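Local coordinates for protein UspA1 (Moraxella catarrhalis, PDB 3NTN) that serves as a trimeric autotransporter adhesin of the outer membrane that binds fibronectin and the host receptor CEACAM1, at residues 40-45 with 55-60; 46-51 with 62-67; 127-132 with 140-145; 93-98 with 108-113. All blocks are in the same frame, centred on the assembly; numbering follows the deposited sequence.

Contact 1 (40-45 with 55-60); sequences TIAGGR and FAAGID
Five backbone hydrogen bonds join 40-45 to 55-60 as parallel neighbours. A56 N gives its proton to T40 O at 3.0 Å, nearly along the C=O axis, and A42 N does the same to A56 O at 3.2 Å, so residue 56 is gripped on both its polar atoms. Past the corner, R45 N reaches G58 O at 3.0 Å, in the carbonyl plane, and D60 N closes on R45 O at 2.9 Å. Between these two pairs the register slips by one residue, a beta bulge, and G58 N meets G43 O from above the carbonyl plane at 3.3 Å. Glycine suits 43, 44 and 58 because at their backbone angles a CB would press on the preceding carbonyl oxygen; at G44 it would also strike G58 O.

Alanine at 42 and 57 lets A42 CB and A57 CB meet at 3.8 Å, on the side where F55 of the second subunit packs. F55 has CG anti to the backbone N (chi1 176°), which brings CD1 to T40 CG2 at 3.7 Å, the methyl lying at the ring edge. Farther on, R45 and I59 run side by side, with I59 CG2 over one guanidinium face; R45 NE makes its salt bridge with D38 of the second subunit. Strands 40-42 and 55-57 are consecutive members of the long parallel sheet, with strand 25-26 beyond the first and 69-71 beyond the second.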
loop_
_atom_site.group_PDB
_atom_site.type_symbol
_atom_site.label_atom_id
_atom_site.label_comp_id
_atom_site.label_asym_id
_atom_site.label_seq_id
_atom_site.Cartn_x
_atom_site.Cartn_y
_atom_site.Cartn_z
ATOM N N THR B 40 -13.753 -15.155 -19.559
ATOM C CA THR B 40 -14.878 -14.229 -19.572
ATOM C C THR B 40 -14.455 -12.857 -20.084
ATOM O O THR B 40 -13.491 -12.267 -19.609
ATOM C CB THR B 40 -15.481 -14.047 -18.144
ATOM O OG1 THR B 40 -15.967 -15.283 -17.652
ATOM C CG2 THR B 40 -16.618 -13.061 -18.146
ATOM N N ILE B 41 -15.201 -12.343 -21.044
ATOM C CA ILE B 41 -15.056 -10.925 -21.374
ATOM C C ILE B 41 -16.403 -10.271 -21.165
ATOM O O ILE B 41 -17.402 -10.708 -21.709
ATOM C CB ILE B 41 -14.493 -10.704 -22.763
ATOM C CG1 ILE B 41 -13.102 -11.344 -22.864
ATOM C CG2 ILE B 41 -14.459 -9.211 -23.124
ATOM C CD1 ILE B 41 -12.664 -11.637 -24.265
ATOM N N ALA B 42 -16.428 -9.279 -20.290
ATOM C CA ALA B 42 -17.639 -8.627 -19.929
ATOM C C ALA B 42 -18.101 -7.712 -21.094
ATOM O O ALA B 42 -19.297 -7.522 -21.275
ATOM C CB ALA B 42 -17.454 -7.827 -18.680
ATOM N N GLY B 43 -17.156 -7.182 -21.882
ATOM C CA GLY B 43 -17.493 -6.191 -22.908
ATOM C C GLY B 43 -16.335 -5.289 -23.271
ATOM O O GLY B 43 -15.190 -5.496 -22.852
ATOM N N GLY B 44 -16.628 -4.256 -24.042
ATOM C CA GLY B 44 -15.613 -3.357 -24.539
ATOM C C GLY B 44 -15.170 -3.866 -25.887
ATOM O O GLY B 44 -15.960 -4.440 -26.626
ATOM N N ARG B 45 -13.892 -3.698 -26.191
ATOM C CA ARG B 45 -13.405 -3.734 -27.569
ATOM C C ARG B 45 -11.991 -4.259 -27.588
ATOM O O ARG B 45 -11.171 -3.830 -26.798
ATOM C CB ARG B 45 -13.424 -2.312 -28.158
ATOM C CG ARG B 45 -12.841 -2.218 -29.623
ATOM C CD ARG B 45 -13.230 -0.919 -30.378
ATOM N NE ARG B 45 -12.755 0.307 -29.719
ATOM C CZ ARG B 45 -11.568 0.877 -29.942
ATOM N NH1 ARG B 45 -10.714 0.321 -30.793
ATOM N NH2 ARG B 45 -11.215 2.003 -29.305
ATOM N N PHE B 55 -10.484 -13.062 -16.894
ATOM C CA PHE B 55 -11.509 -12.086 -16.956
ATOM C C PHE B 55 -10.906 -10.801 -17.494
ATOM O O PHE B 55 -9.891 -10.353 -16.999
ATOM C CB PHE B 55 -12.127 -11.859 -15.572
ATOM C CG PHE B 55 -13.153 -10.764 -15.560
ATOM C CD1 PHE B 55 -14.466 -11.011 -15.933
ATOM C CD2 PHE B 55 -12.778 -9.451 -15.233
ATOM C CE1 PHE B 55 -15.472 -9.930 -15.956
ATOM C CE2 PHE B 55 -13.732 -8.384 -15.243
ATOM C CZ PHE B 55 -15.088 -8.633 -15.608
ATOM N N ALA B 56 -11.509 -10.238 -18.539
ATOM C CA ALA B 56 -11.087 -8.934 -19.084
ATOM C C ALA B 56 -12.330 -8.105 -19.309
ATOM O O ALA B 56 -13.387 -8.639 -19.596
ATOM C CB ALA B 56 -10.311 -9.119 -20.435
ATOM N N ALA B 57 -12.228 -6.785 -19.124
ATOM C CA ALA B 57 -13.261 -5.849 -19.629
ATOM C C ALA B 57 -12.600 -4.508 -19.974
ATOM O O ALA B 57 -11.642 -4.130 -19.337
ATOM C CB ALA B 57 -14.333 -5.677 -18.586
ATOM N N GLY B 58 -13.124 -3.784 -20.947
ATOM C CA GLY B 58 -12.643 -2.458 -21.278
ATOM C C GLY B 58 -12.077 -2.490 -22.688
ATOM O O GLY B 58 -12.615 -3.169 -23.568
ATOM N N ILE B 59 -10.965 -1.776 -22.914
ATOM C CA ILE B 59 -10.432 -1.710 -24.225
ATOM C C ILE B 59 -9.020 -2.300 -24.273
ATOM O O ILE B 59 -8.113 -1.896 -23.501
ATOM C CB ILE B 59 -10.419 -0.270 -24.744
ATOM C CG1 ILE B 59 -11.833 0.250 -24.911
ATOM C CG2 ILE B 59 -9.630 -0.168 -26.072
ATOM C CD1 ILE B 59 -11.878 1.765 -25.189
ATOM N N ASP B 60 -8.834 -3.270 -25.171
ATOM C CA ASP B 60 -7.494 -3.746 -25.534
ATOM C C ASP B 60 -6.720 -4.471 -24.400
ATOM O O ASP B 60 -5.503 -4.339 -24.286
ATOM C CB ASP B 60 -6.635 -2.595 -26.188
ATOM C CG ASP B 60 -5.592 -3.137 -27.160
ATOM O OD1 ASP B 60 -5.563 -4.363 -27.416
ATOM O OD2 ASP B 60 -4.764 -2.371 -27.649
#

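Contact 2 (46-51 with 62-67); sequences KNQATG and KANADN
The amide planes of Q48 and N64, only 17° apart, lie nearly coplanar, joined edge to edge by one hydrogen bond: N64 ND2 donates to Q48 OE1 at 3.1 Å, in the carbonyl plane of Q48 and within the amide plane of N64. The other end of the same asparagine amide is used too, since T50 N points to N64 OD1 at 3.0 Å with an almost straight N-H (173°), arriving from above the carbonyl plane. Asparagine suits because its short amide holds a donor and an acceptor close to its own backbone, one end meeting Q48 OE1 and the other T50 N, which fixes how the amide is turned.

Q48 is extended beyond CG and runs alongside K62, whose CE passes 3.9 Å from Q48 OE1. The lysine bends at chi4 (47°), and a water accepts from K62 NZ and donates to K46 O.

A63 N donates to Q48 O at 3.0 Å, and A63 O takes G51 N on a lone pair at 3.2 Å. At G51 a CB would collide with A65 O, so glycine fits there. A49 CB and A63 CB meet at 4.1 Å, small enough to pack inside the coil, where A49 also touches I41. Successive turns stacked in parallel through short strands and polar bends, within YadA-like head repeats, are the hallmark of the left-handed beta-roll of trimeric autotransporter heads.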
loop_
_atom_site.group_PDB
_atom_site.type_symbol
_atom_site.label_atom_id
_atom_site.label_comp_id
_atom_site.label_asym_id
_atom_site.label_seq_id
_atom_site.Cartn_x
_atom_site.Cartn_y
_atom_site.Cartn_z
ATOM N N LYS B 46 -11.709 -5.169 -28.516
ATOM C CA LYS B 46 -10.347 -5.656 -28.768
ATOM C C LYS B 46 -9.721 -6.414 -27.561
ATOM O O LYS B 46 -8.510 -6.443 -27.405
ATOM C CB LYS B 46 -9.477 -4.479 -29.162
ATOM C CG LYS B 46 -8.663 -4.653 -30.365
ATOM C CD LYS B 46 -8.310 -3.232 -30.879
ATOM C CE LYS B 46 -6.900 -2.740 -30.528
ATOM N NZ LYS B 46 -6.884 -1.237 -30.271
ATOM N N ASN B 47 -10.555 -7.013 -26.715
ATOM C CA ASN B 47 -10.079 -7.813 -25.576
ATOM C C ASN B 47 -9.761 -9.268 -25.955
ATOM O O ASN B 47 -10.413 -9.866 -26.821
ATOM C CB ASN B 47 -11.082 -7.823 -24.427
ATOM C CG ASN B 47 -11.344 -6.434 -23.856
ATOM O OD1 ASN B 47 -10.446 -5.811 -23.312
ATOM N ND2 ASN B 47 -12.575 -5.950 -23.977
ATOM N N GLN B 48 -8.738 -9.807 -25.296
ATOM C CA GLN B 48 -8.455 -11.239 -25.316
ATOM C C GLN B 48 -8.500 -11.806 -23.907
ATOM O O GLN B 48 -8.295 -11.082 -22.923
ATOM C CB GLN B 48 -7.099 -11.526 -25.934
ATOM C CG GLN B 48 -6.980 -11.043 -27.363
ATOM C CD GLN B 48 -5.577 -11.180 -27.864
ATOM O OE1 GLN B 48 -4.755 -11.915 -27.279
ATOM N NE2 GLN B 48 -5.269 -10.476 -28.958
ATOM N N ALA B 49 -8.857 -13.079 -23.828
ATOM C CA ALA B 49 -8.754 -13.810 -22.612
ATOM C C ALA B 49 -8.391 -15.267 -22.934
ATOM O O ALA B 49 -9.235 -16.148 -23.039
ATOM C CB ALA B 49 -10.034 -13.681 -21.771
ATOM N N THR B 50 -7.104 -15.498 -23.118
ATOM C CA THR B 50 -6.612 -16.840 -23.362
ATOM C C THR B 50 -6.410 -17.691 -22.091
ATOM O O THR B 50 -6.251 -18.901 -22.197
ATOM C CB THR B 50 -5.337 -16.834 -24.182
ATOM O OG1 THR B 50 -4.281 -16.271 -23.383
ATOM C CG2 THR B 50 -5.518 -16.008 -25.531
ATOM N N GLY B 51 -6.429 -17.116 -20.897
ATOM C CA GLY B 51 -6.190 -17.965 -19.753
ATOM C C GLY B 51 -7.380 -18.717 -19.192
ATOM O O GLY B 51 -8.539 -18.220 -19.265
ATOM N N LYS B 62 -5.462 -8.011 -22.334
ATOM C CA LYS B 62 -5.141 -9.391 -22.565
ATOM C C LYS B 62 -5.104 -10.072 -21.221
ATOM O O LYS B 62 -4.219 -9.827 -20.416
ATOM C CB LYS B 62 -3.766 -9.531 -23.224
ATOM C CG LYS B 62 -3.704 -9.009 -24.663
ATOM C CD LYS B 62 -2.301 -9.320 -25.297
ATOM C CE LYS B 62 -2.253 -8.976 -26.773
ATOM N NZ LYS B 62 -2.846 -7.616 -26.992
ATOM N N ALA B 63 -6.065 -10.956 -20.987
ATOM C CA ALA B 63 -6.141 -11.649 -19.735
ATOM C C ALA B 63 -5.706 -13.044 -20.121
ATOM O O ALA B 63 -6.540 -13.980 -20.151
ATOM C CB ALA B 63 -7.540 -11.620 -19.271
ATOM N N ASN B 64 -4.388 -13.161 -20.407
ATOM C CA ASN B 64 -3.795 -14.289 -21.129
ATOM C C ASN B 64 -2.881 -15.180 -20.306
ATOM O O ASN B 64 -1.814 -15.561 -20.748
ATOM C CB ASN B 64 -3.069 -13.828 -22.408
ATOM C CG ASN B 64 -4.029 -13.285 -23.479
ATOM O OD1 ASN B 64 -5.242 -13.202 -23.266
ATOM N ND2 ASN B 64 -3.469 -12.884 -24.639
ATOM N N ALA B 65 -3.307 -15.514 -19.091
ATOM C CA ALA B 65 -2.655 -16.592 -18.303
ATOM C C ALA B 65 -3.683 -17.014 -17.293
ATOM O O ALA B 65 -4.736 -16.293 -17.061
ATOM C CB ALA B 65 -1.434 -16.096 -17.618
ATOM N N ASP B 66 -3.436 -18.149 -16.656
ATOM C CA ASP B 66 -4.473 -18.688 -15.829
ATOM C C ASP B 66 -4.876 -17.671 -14.748
ATOM O O ASP B 66 -4.028 -17.029 -14.158
ATOM C CB ASP B 66 -4.086 -20.046 -15.264
ATOM C CG ASP B 66 -3.889 -21.108 -16.365
ATOM O OD1 ASP B 66 -3.320 -22.169 -16.022
ATOM O OD2 ASP B 66 -4.308 -20.886 -17.548
ATOM N N ASN B 67 -6.192 -17.517 -14.550
ATOM C CA ASN B 67 -6.777 -16.652 -13.481
ATOM C C ASN B 67 -6.441 -15.157 -13.581
ATOM O O ASN B 67 -6.720 -14.393 -12.669
ATOM C CB ASN B 67 -6.500 -17.185 -12.061
ATOM C CG ASN B 67 -6.654 -18.694 -11.969
ATOM O OD1 ASN B 67 -7.673 -19.271 -12.409
ATOM N ND2 ASN B 67 -5.644 -19.354 -11.400
HETATM O O HOH W 1 -5.768 -7.124 -26.616
#

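Contact 3 (127-132 with 140-145); sequences TIVNSA and TGFAGA
With CG anti to the carbonyl carbon (chi1 -59°) and chi2 at -22°, the CD2-CE2 side of the F142 ring lies against the main chain of 129-132. CD2 comes to 3.5 Å from S131 N, while V129 O lies at the ring edge, in the ring plane. V129 holds CG1 anti to its own backbone N (chi1 -171°), sending this methyl across to F142 CD2 at 4.0 Å; the two side chains cross obliquely. A132 CB approaches F142 CE2 at 4.1 Å. A large, flat apolar residue suits this place because it meets both side chains and the backbone together.

One hydrogen bond joins the segments: F142 N donates to N130 O at 3.2 Å, with the donor above the carbonyl plane. The segments are the two chains leading into and out of a beta-hairpin, strands 132-134 and 137-139, that projects from the stalkward end of the head. A132, which opens the first strand, pairs through the backbone with L139, which closes the second.

Farther from the hairpin A145 points its methyl at the opposite chain, with CB 3.5 Å from V129 O and 3.6 Å from N130 OD1. I128 CG2 touches A145 CB at 4.2 Å. Glycine readily adopts the positive phi found at 141 and 144. From the second subunit, Q184 packs on F142 and I172 on A132, while A143 hydrogen-bonds to S183 and N181 there.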
loop_
_atom_site.group_PDB
_atom_site.type_symbol
_atom_site.label_atom_id
_atom_site.label_comp_id
_atom_site.label_asym_id
_atom_site.label_seq_id
_atom_site.Cartn_x
_atom_site.Cartn_y
_atom_site.Cartn_z
ATOM N N THR B 127 15.735 -6.173 -1.912
ATOM C CA THR B 127 17.104 -6.316 -1.367
ATOM C C THR B 127 17.050 -6.907 0.036
ATOM O O THR B 127 15.993 -6.893 0.697
ATOM C CB THR B 127 17.920 -4.997 -1.395
ATOM O OG1 THR B 127 17.233 -3.960 -0.645
ATOM C CG2 THR B 127 18.121 -4.543 -2.871
ATOM N N ILE B 128 18.185 -7.473 0.457
ATOM C CA ILE B 128 18.339 -8.071 1.764
ATOM C C ILE B 128 19.083 -7.065 2.609
ATOM O O ILE B 128 20.229 -6.759 2.335
ATOM C CB ILE B 128 19.106 -9.398 1.695
ATOM C CG1 ILE B 128 18.321 -10.427 0.870
ATOM C CG2 ILE B 128 19.373 -9.957 3.125
ATOM C CD1 ILE B 128 19.102 -11.712 0.586
ATOM N N VAL B 129 18.411 -6.507 3.617
ATOM C CA VAL B 129 19.024 -5.476 4.453
ATOM C C VAL B 129 18.986 -5.933 5.899
ATOM O O VAL B 129 18.021 -5.725 6.593
ATOM C CB VAL B 129 18.305 -4.085 4.315
ATOM C CG1 VAL B 129 19.104 -3.053 5.017
ATOM C CG2 VAL B 129 18.171 -3.691 2.865
ATOM N N ASN B 130 20.062 -6.568 6.330
ATOM C CA ASN B 130 20.148 -7.021 7.704
ATOM C C ASN B 130 20.841 -5.984 8.590
ATOM O O ASN B 130 20.693 -6.011 9.814
ATOM C CB ASN B 130 20.840 -8.398 7.778
ATOM C CG ASN B 130 19.835 -9.569 7.728
ATOM O OD1 ASN B 130 18.967 -9.696 8.594
ATOM N ND2 ASN B 130 19.976 -10.434 6.730
ATOM N N SER B 131 21.560 -5.046 7.979
ATOM C CA SER B 131 22.369 -4.092 8.723
ATOM C C SER B 131 22.713 -2.897 7.845
ATOM O O SER B 131 22.336 -2.879 6.668
ATOM C CB SER B 131 23.666 -4.752 9.186
ATOM O OG SER B 131 24.529 -4.884 8.075
ATOM N N ALA B 132 23.418 -1.906 8.405
ATOM C CA ALA B 132 23.777 -0.713 7.666
ATOM C C ALA B 132 24.940 -0.041 8.348
ATOM O O ALA B 132 25.065 -0.104 9.585
ATOM C CB ALA B 132 22.567 0.284 7.578
ATOM N N THR B 140 22.738 -2.898 13.374
ATOM C CA THR B 140 22.530 -4.337 13.095
ATOM C C THR B 140 21.210 -4.846 13.664
ATOM O O THR B 140 20.514 -4.134 14.385
ATOM C CB THR B 140 23.659 -5.256 13.647
ATOM O OG1 THR B 140 23.724 -5.115 15.061
ATOM C CG2 THR B 140 25.063 -4.978 13.016
ATOM N N GLY B 141 20.877 -6.082 13.319
ATOM C CA GLY B 141 19.735 -6.777 13.871
ATOM C C GLY B 141 18.413 -6.264 13.358
ATOM O O GLY B 141 17.431 -6.152 14.129
ATOM N N PHE B 142 18.374 -5.928 12.067
ATOM C CA PHE B 142 17.107 -5.587 11.434
ATOM C C PHE B 142 16.241 -6.851 11.198
ATOM O O PHE B 142 16.711 -7.895 10.702
ATOM C CB PHE B 142 17.330 -4.918 10.074
ATOM C CG PHE B 142 18.144 -3.639 10.116
ATOM C CD1 PHE B 142 18.263 -2.873 11.285
ATOM C CD2 PHE B 142 18.733 -3.158 8.953
ATOM C CE1 PHE B 142 18.992 -1.722 11.292
ATOM C CE2 PHE B 142 19.450 -1.980 8.970
ATOM C CZ PHE B 142 19.584 -1.270 10.130
ATOM N N ALA B 143 14.946 -6.684 11.491
ATOM C CA ALA B 143 13.867 -7.625 11.163
ATOM C C ALA B 143 13.353 -7.428 9.747
ATOM O O ALA B 143 13.476 -6.327 9.149
ATOM C CB ALA B 143 12.737 -7.482 12.170
ATOM N N GLY B 144 12.794 -8.517 9.219
ATOM C CA GLY B 144 12.140 -8.538 7.931
ATOM C C GLY B 144 13.062 -8.427 6.726
ATOM O O GLY B 144 12.701 -7.788 5.748
ATOM N N ALA B 145 14.250 -9.026 6.798
ATOM C CA ALA B 145 15.140 -9.135 5.650
ATOM C C ALA B 145 15.052 -10.525 4.945
ATOM O O ALA B 145 13.970 -10.892 4.438
ATOM C CB ALA B 145 16.563 -8.807 6.053
#

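Contact 4 (93-98 with 108-113); sequences KGQQNV and TNAQNG
N112 OD1 receives the shortest bond here, from Q96 N at 2.7 Å; the N-H is nearly straight at 170°, although the donor stands above the carbonyl plane. An asparagine suits the place because its short side chain, CG anti to the carbonyl carbon, can bring an oxygen back to the main chain of the neighbouring turn. Q96 answers with its own carbonyl: G113 N donates to Q96 O at 3.1 Å, in the carbonyl plane but with a bent N-H angle of 142°. Residue 96 is therefore tied through both backbone polar atoms, one to a side chain and one to a main chain.

Q95 makes the third link. Extended beyond CG, it carries NE2 to A110 O at 3.0 Å, on a lone pair and close to its own amide plane. The same NE2 also bonds to T107 O, and Q95 OE1 takes K92 N, so the amide is fixed from both ends and its length bridges two loops.

Behind these polar groups one methyl of the branched V98, CG2, lies 3.8 Å from Q111 O. G113 has backbone angles at which a CB would press on the preceding carbonyl, and its CA comes within 3.1 Å of N97 O.

The first loop joins strands 89-91 and 99-101, the second strands 99-101 and 115-117; strands 99-101 and 115-117 are adjacent in the parallel sheet that runs along the head.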
loop_
_atom_site.group_PDB
_atom_site.type_symbol
_atom_site.label_atom_id
_atom_site.label_comp_id
_atom_site.label_asym_id
_atom_site.label_seq_id
_atom_site.Cartn_x
_atom_site.Cartn_y
_atom_site.Cartn_z
ATOM N N LYS B 93 5.165 -13.236 -19.184
ATOM C CA LYS B 93 5.302 -14.666 -18.886
ATOM C C LYS B 93 6.496 -14.864 -17.960
ATOM O O LYS B 93 7.561 -14.339 -18.236
ATOM C CB LYS B 93 5.526 -15.379 -20.223
ATOM C CG LYS B 93 5.265 -16.878 -20.265
ATOM C CD LYS B 93 6.103 -17.581 -21.380
ATOM C CE LYS B 93 5.705 -19.055 -21.493
ATOM N NZ LYS B 93 6.570 -19.893 -22.361
ATOM N N GLY B 94 6.333 -15.607 -16.867
ATOM C CA GLY B 94 7.417 -15.737 -15.858
ATOM C C GLY B 94 7.541 -14.580 -14.839
ATOM O O GLY B 94 8.594 -14.425 -14.177
ATOM N N GLN B 95 6.485 -13.768 -14.737
ATOM C CA GLN B 95 6.261 -12.861 -13.631
ATOM C C GLN B 95 4.944 -13.291 -13.039
ATOM O O GLN B 95 3.908 -12.922 -13.564
ATOM C CB GLN B 95 6.130 -11.409 -14.100
ATOM C CG GLN B 95 7.440 -10.766 -14.386
ATOM C CD GLN B 95 7.329 -9.359 -14.919
ATOM O OE1 GLN B 95 6.587 -9.086 -15.880
ATOM N NE2 GLN B 95 8.117 -8.451 -14.330
ATOM N N GLN B 96 4.981 -14.049 -11.946
ATOM C CA GLN B 96 3.809 -14.672 -11.384
ATOM C C GLN B 96 3.385 -13.932 -10.135
ATOM O O GLN B 96 4.207 -13.363 -9.449
ATOM C CB GLN B 96 4.104 -16.138 -11.057
ATOM C CG GLN B 96 4.576 -16.924 -12.261
ATOM C CD GLN B 96 5.040 -18.312 -11.913
ATOM O OE1 GLN B 96 4.217 -19.221 -11.710
ATOM N NE2 GLN B 96 6.370 -18.497 -11.833
ATOM N N ASN B 97 2.090 -13.915 -9.849
ATOM C CA ASN B 97 1.579 -13.330 -8.602
ATOM C C ASN B 97 1.856 -11.862 -8.448
ATOM O O ASN B 97 2.216 -11.398 -7.365
ATOM C CB ASN B 97 2.093 -14.093 -7.373
ATOM C CG ASN B 97 1.577 -15.495 -7.329
ATOM O OD1 ASN B 97 2.316 -16.417 -7.578
ATOM N ND2 ASN B 97 0.281 -15.663 -7.044
ATOM N N VAL B 98 1.684 -11.132 -9.540
ATOM C CA VAL B 98 1.979 -9.727 -9.526
ATOM C C VAL B 98 0.660 -8.967 -9.618
ATOM O O VAL B 98 -0.229 -9.373 -10.353
ATOM C CB VAL B 98 2.921 -9.375 -10.640
ATOM C CG1 VAL B 98 3.061 -7.840 -10.776
ATOM C CG2 VAL B 98 4.279 -10.111 -10.451
ATOM N N THR B 108 9.486 -4.097 -15.636
ATOM C CA THR B 108 10.829 -4.592 -16.030
ATOM C C THR B 108 11.580 -5.261 -14.870
ATOM O O THR B 108 12.121 -6.383 -15.009
ATOM C CB THR B 108 11.682 -3.451 -16.610
ATOM O OG1 THR B 108 11.113 -3.029 -17.860
ATOM C CG2 THR B 108 13.170 -3.889 -16.860
ATOM N N ASN B 109 11.605 -4.592 -13.713
ATOM C CA ASN B 109 12.396 -5.110 -12.603
ATOM C C ASN B 109 11.606 -5.714 -11.471
ATOM O O ASN B 109 12.166 -6.135 -10.474
ATOM C CB ASN B 109 13.390 -4.067 -12.118
ATOM C CG ASN B 109 14.514 -3.862 -13.103
ATOM O OD1 ASN B 109 15.332 -4.767 -13.343
ATOM N ND2 ASN B 109 14.565 -2.670 -13.687
ATOM N N ALA B 110 10.302 -5.803 -11.666
ATOM C CA ALA B 110 9.382 -6.398 -10.716
ATOM C C ALA B 110 9.619 -7.905 -10.659
ATOM O O ALA B 110 9.622 -8.560 -11.698
ATOM C CB ALA B 110 8.012 -6.121 -11.166
ATOM N N GLN B 111 9.830 -8.463 -9.471
ATOM C CA GLN B 111 9.839 -9.929 -9.320
ATOM C C GLN B 111 8.468 -10.514 -8.930
ATOM O O GLN B 111 7.533 -9.803 -8.541
ATOM C CB GLN B 111 10.869 -10.374 -8.276
ATOM C CG GLN B 111 12.312 -9.938 -8.498
ATOM C CD GLN B 111 13.046 -9.796 -7.157
ATOM O OE1 GLN B 111 12.555 -9.128 -6.220
ATOM N NE2 GLN B 111 14.210 -10.456 -7.044
ATOM N N ASN B 112 8.370 -11.828 -9.022
ATOM C CA ASN B 112 7.198 -12.570 -8.544
ATOM C C ASN B 112 6.740 -12.051 -7.172
ATOM O O ASN B 112 7.552 -11.869 -6.283
ATOM C CB ASN B 112 7.498 -14.072 -8.479
ATOM C CG ASN B 112 7.874 -14.650 -9.828
ATOM O OD1 ASN B 112 7.410 -14.186 -10.876
ATOM N ND2 ASN B 112 8.696 -15.672 -9.814
ATOM N N GLY B 113 5.443 -11.783 -7.034
ATOM C CA GLY B 113 4.895 -11.358 -5.759
ATOM C C GLY B 113 4.891 -9.845 -5.603
ATOM O O GLY B 113 4.586 -9.344 -4.554
#

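Along the chain, contacts 1 and 2 come first and alternate their segments, then contact 4, then contact 3. Contacts 1 and 2 are different sides of the same coils: their centres lie 9 Å apart, and N47 of one reaches G58 O of the other. Contact 4 joins later coils, its centre about 17 Å from that of contact 2, and the long parallel sheet runs through strands of contact 1 and on past the loops of contact 4. Contact 3 lies beyond, about 43 Å between centres from contact 1, at the hairpin between head and helical stalk. Other subunits touch the contacts along this length, most extensively at contacts 1 and 3, consistent with a rod-like trimeric adhesin.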